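Macro domain-containing protein (Thermosipho africanus, PDB 7OMU) is a two-domain protein that couples a DarT-family domain to a macro domain, the latter half holding adenosine-5-diphosphoribose in a pocket. Local coordinates at residues A[108-113]-A[180-186]. The protein carries 1 engineered substitution. Sequence-based numbering, arbitrary orientation.
Sequences AIVAVK and RYISAIY
An antiparallel strand pair interrupted by a classic beta bulge forms the centre of the small mixed sheet in the DarT-family domain: the segments lie on its two inner strands, 107-113 and 182-187, with strand 25-31 beyond the first and strand 207-209 beyond the second. Over these segments the axes approach to 4.3 Å and their directions differ by 157°. At the regular end, I109 and Y186 form a hydrogen-bonded pair, I109 N to Y186 O at 3.0 Å and Y186 N to I109 O at 2.7 Å; V110 and I185 follow as a non-hydrogen-bonded pair. The bulge then sets S183 and A184 against the single residue A111: S183 N donates to A111 O (2.9 Å), while A111 N donates to A184 O (2.9 Å). It is made by a near-helical S183 (phi/psi -79/-53) followed by an extended A184 (-167/174), the usual conformations of a classic bulge, and the CA-to-CB bond of S183 points toward the partner strand. Beyond the extra residue, V112 and I182 form a non-hydrogen-bonded pair. V110, V112, I182 and I185 thus share one face, V110 CG1 meeting I182 CG2 at 3.8 Å, and are covered by helix 35-41 and strand 43-44. On the other face, Y186 (chi1 m) lays its ring edge against A111, CE2 to CB 3.8 Å; the ring also stacks with F213, and its hydroxyl is hydrogen-bonded to E25. K113 N to Y181 O, at 2.8 Å, flanks the V112-I182 pair on its far side; Y181 belongs to the 3-10 segment 180-181, and the lysine side chain reaches across to it, bringing K113 NZ to 3.1 Å from R180 O in a final hydrogen bond.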
loop_
_atom_site.group_PDB
_atom_site.type_symbol
_atom_site.label_atom_id
_atom_site.label_comp_id
_atom_site.label_asym_id
_atom_site.label_seq_id
_atom_site.Cartn_x
_atom_site.Cartn_y
_atom_site.Cartn_z
ATOM N N ALA A 108 -5.811 -14.721 0.326
ATOM C CA ALA A 108 -4.600 -15.404 0.821
ATOM C C ALA A 108 -3.479 -15.224 -0.206
ATOM O O ALA A 108 -3.744 -15.369 -1.410
ATOM C CB ALA A 108 -4.905 -16.856 1.071
ATOM N N ILE A 109 -2.277 -14.888 0.259
ATOM C CA ILE A 109 -1.044 -14.844 -0.577
ATOM C C ILE A 109 -0.241 -16.108 -0.259
ATOM O O ILE A 109 0.153 -16.288 0.906
ATOM C CB ILE A 109 -0.268 -13.535 -0.340
ATOM C CG1 ILE A 109 -1.096 -12.331 -0.801
ATOM C CG2 ILE A 109 1.092 -13.563 -1.019
ATOM C CD1 ILE A 109 -0.859 -11.074 -0.002
ATOM N N VAL A 110 -0.085 -16.982 -1.254
ATOM C CA VAL A 110 0.634 -18.279 -1.122
ATOM C C VAL A 110 2.102 -18.017 -1.450
ATOM O O VAL A 110 2.376 -17.562 -2.572
ATOM C CB VAL A 110 0.026 -19.366 -2.029
ATOM C CG1 VAL A 110 0.786 -20.684 -1.922
ATOM C CG2 VAL A 110 -1.454 -19.570 -1.732
ATOM N N ALA A 111 2.989 -18.258 -0.487
ATOM C CA ALA A 111 4.449 -18.086 -0.627
ATOM C C ALA A 111 5.039 -19.326 -1.307
ATOM O O ALA A 111 4.696 -20.451 -0.902
ATOM C CB ALA A 111 5.074 -17.841 0.721
ATOM N N VAL A 112 5.889 -19.110 -2.310
ATOM C CA VAL A 112 6.614 -20.165 -3.071
ATOM C C VAL A 112 8.110 -19.910 -2.869
ATOM O O VAL A 112 8.501 -18.740 -2.935
ATOM C CB VAL A 112 6.205 -20.127 -4.555
ATOM C CG1 VAL A 112 6.993 -21.121 -5.394
ATOM C CG2 VAL A 112 4.711 -20.349 -4.725
ATOM N N LYS A 113 8.901 -20.957 -2.618
ATOM C CA LYS A 113 10.344 -20.851 -2.263
ATOM C C LYS A 113 11.135 -20.270 -3.440
ATOM O O LYS A 113 10.777 -20.572 -4.587
ATOM C CB LYS A 113 10.915 -22.216 -1.865
ATOM C CG LYS A 113 10.687 -22.615 -0.414
ATOM C CD LYS A 113 11.528 -23.798 0.038
ATOM C CE LYS A 113 11.026 -25.130 -0.484
ATOM N NZ LYS A 113 9.743 -25.520 0.148
ATOM N N ARG A 180 5.089 -28.853 -2.975
ATOM C CA ARG A 180 6.332 -28.978 -2.162
ATOM C C ARG A 180 7.193 -27.714 -2.288
ATOM O O ARG A 180 8.126 -27.576 -1.490
ATOM C CB ARG A 180 7.123 -30.224 -2.563
ATOM C CG ARG A 180 6.517 -31.518 -2.037
ATOM C CD ARG A 180 7.262 -32.753 -2.513
ATOM N NE ARG A 180 7.271 -32.855 -3.970
ATOM C CZ ARG A 180 7.733 -33.895 -4.658
ATOM N NH1 ARG A 180 7.690 -33.875 -5.981
ATOM N NH2 ARG A 180 8.230 -34.947 -4.031
ATOM N N TYR A 181 6.886 -26.823 -3.233
ATOM C CA TYR A 181 7.556 -25.507 -3.393
ATOM C C TYR A 181 6.926 -24.443 -2.482
ATOM O O TYR A 181 7.512 -23.346 -2.394
ATOM C CB TYR A 181 7.488 -25.036 -4.846
ATOM C CG TYR A 181 8.456 -25.706 -5.783
ATOM C CD1 TYR A 181 9.819 -25.513 -5.648
ATOM C CD2 TYR A 181 8.008 -26.494 -6.833
ATOM C CE1 TYR A 181 10.718 -26.114 -6.516
ATOM C CE2 TYR A 181 8.896 -27.094 -7.713
ATOM C CZ TYR A 181 10.257 -26.898 -7.556
ATOM O OH TYR A 181 11.154 -27.477 -8.403
ATOM N N ILE A 182 5.789 -24.728 -1.833
ATOM C CA ILE A 182 5.035 -23.734 -1.008
ATOM C C ILE A 182 5.678 -23.611 0.385
ATOM O O ILE A 182 5.736 -24.632 1.110
ATOM C CB ILE A 182 3.541 -24.103 -0.932
ATOM C CG1 ILE A 182 2.894 -24.074 -2.317
ATOM C CG2 ILE A 182 2.803 -23.200 0.046
ATOM C CD1 ILE A 182 1.428 -24.470 -2.323
ATOM N N SER A 183 6.115 -22.392 0.741
ATOM C CA SER A 183 6.777 -22.026 2.023
ATOM C C SER A 183 5.731 -21.876 3.122
ATOM O O SER A 183 5.909 -22.457 4.202
ATOM C CB SER A 183 7.538 -20.729 1.912
ATOM O OG SER A 183 8.521 -20.777 0.893
ATOM N N ALA A 184 4.717 -21.057 2.858
ATOM C CA ALA A 184 3.741 -20.578 3.856
ATOM C C ALA A 184 2.560 -19.934 3.136
ATOM O O ALA A 184 2.614 -19.798 1.903
ATOM C CB ALA A 184 4.409 -19.598 4.783
ATOM N N ILE A 185 1.530 -19.561 3.889
ATOM C CA ILE A 185 0.359 -18.799 3.373
ATOM C C ILE A 185 0.184 -17.566 4.259
ATOM O O ILE A 185 0.055 -17.736 5.489
ATOM C CB ILE A 185 -0.896 -19.690 3.322
ATOM C CG1 ILE A 185 -0.713 -20.855 2.347
ATOM C CG2 ILE A 185 -2.133 -18.869 2.988
ATOM C CD1 ILE A 185 -1.094 -22.180 2.937
ATOM N N TYR A 186 0.232 -16.383 3.648
ATOM C CA TYR A 186 0.054 -15.077 4.325
ATOM C C TYR A 186 -1.432 -14.722 4.286
ATOM O O TYR A 186 -2.115 -15.041 3.297
ATOM C CB TYR A 186 0.961 -14.017 3.696
ATOM C CG TYR A 186 2.426 -14.246 3.954
ATOM C CD1 TYR A 186 3.010 -13.879 5.157
ATOM C CD2 TYR A 186 3.229 -14.860 3.008
ATOM C CE1 TYR A 186 4.355 -14.103 5.408
ATOM C CE2 TYR A 186 4.575 -15.089 3.244
ATOM C CZ TYR A 186 5.141 -14.704 4.445
ATOM O OH TYR A 186 6.462 -14.929 4.676
#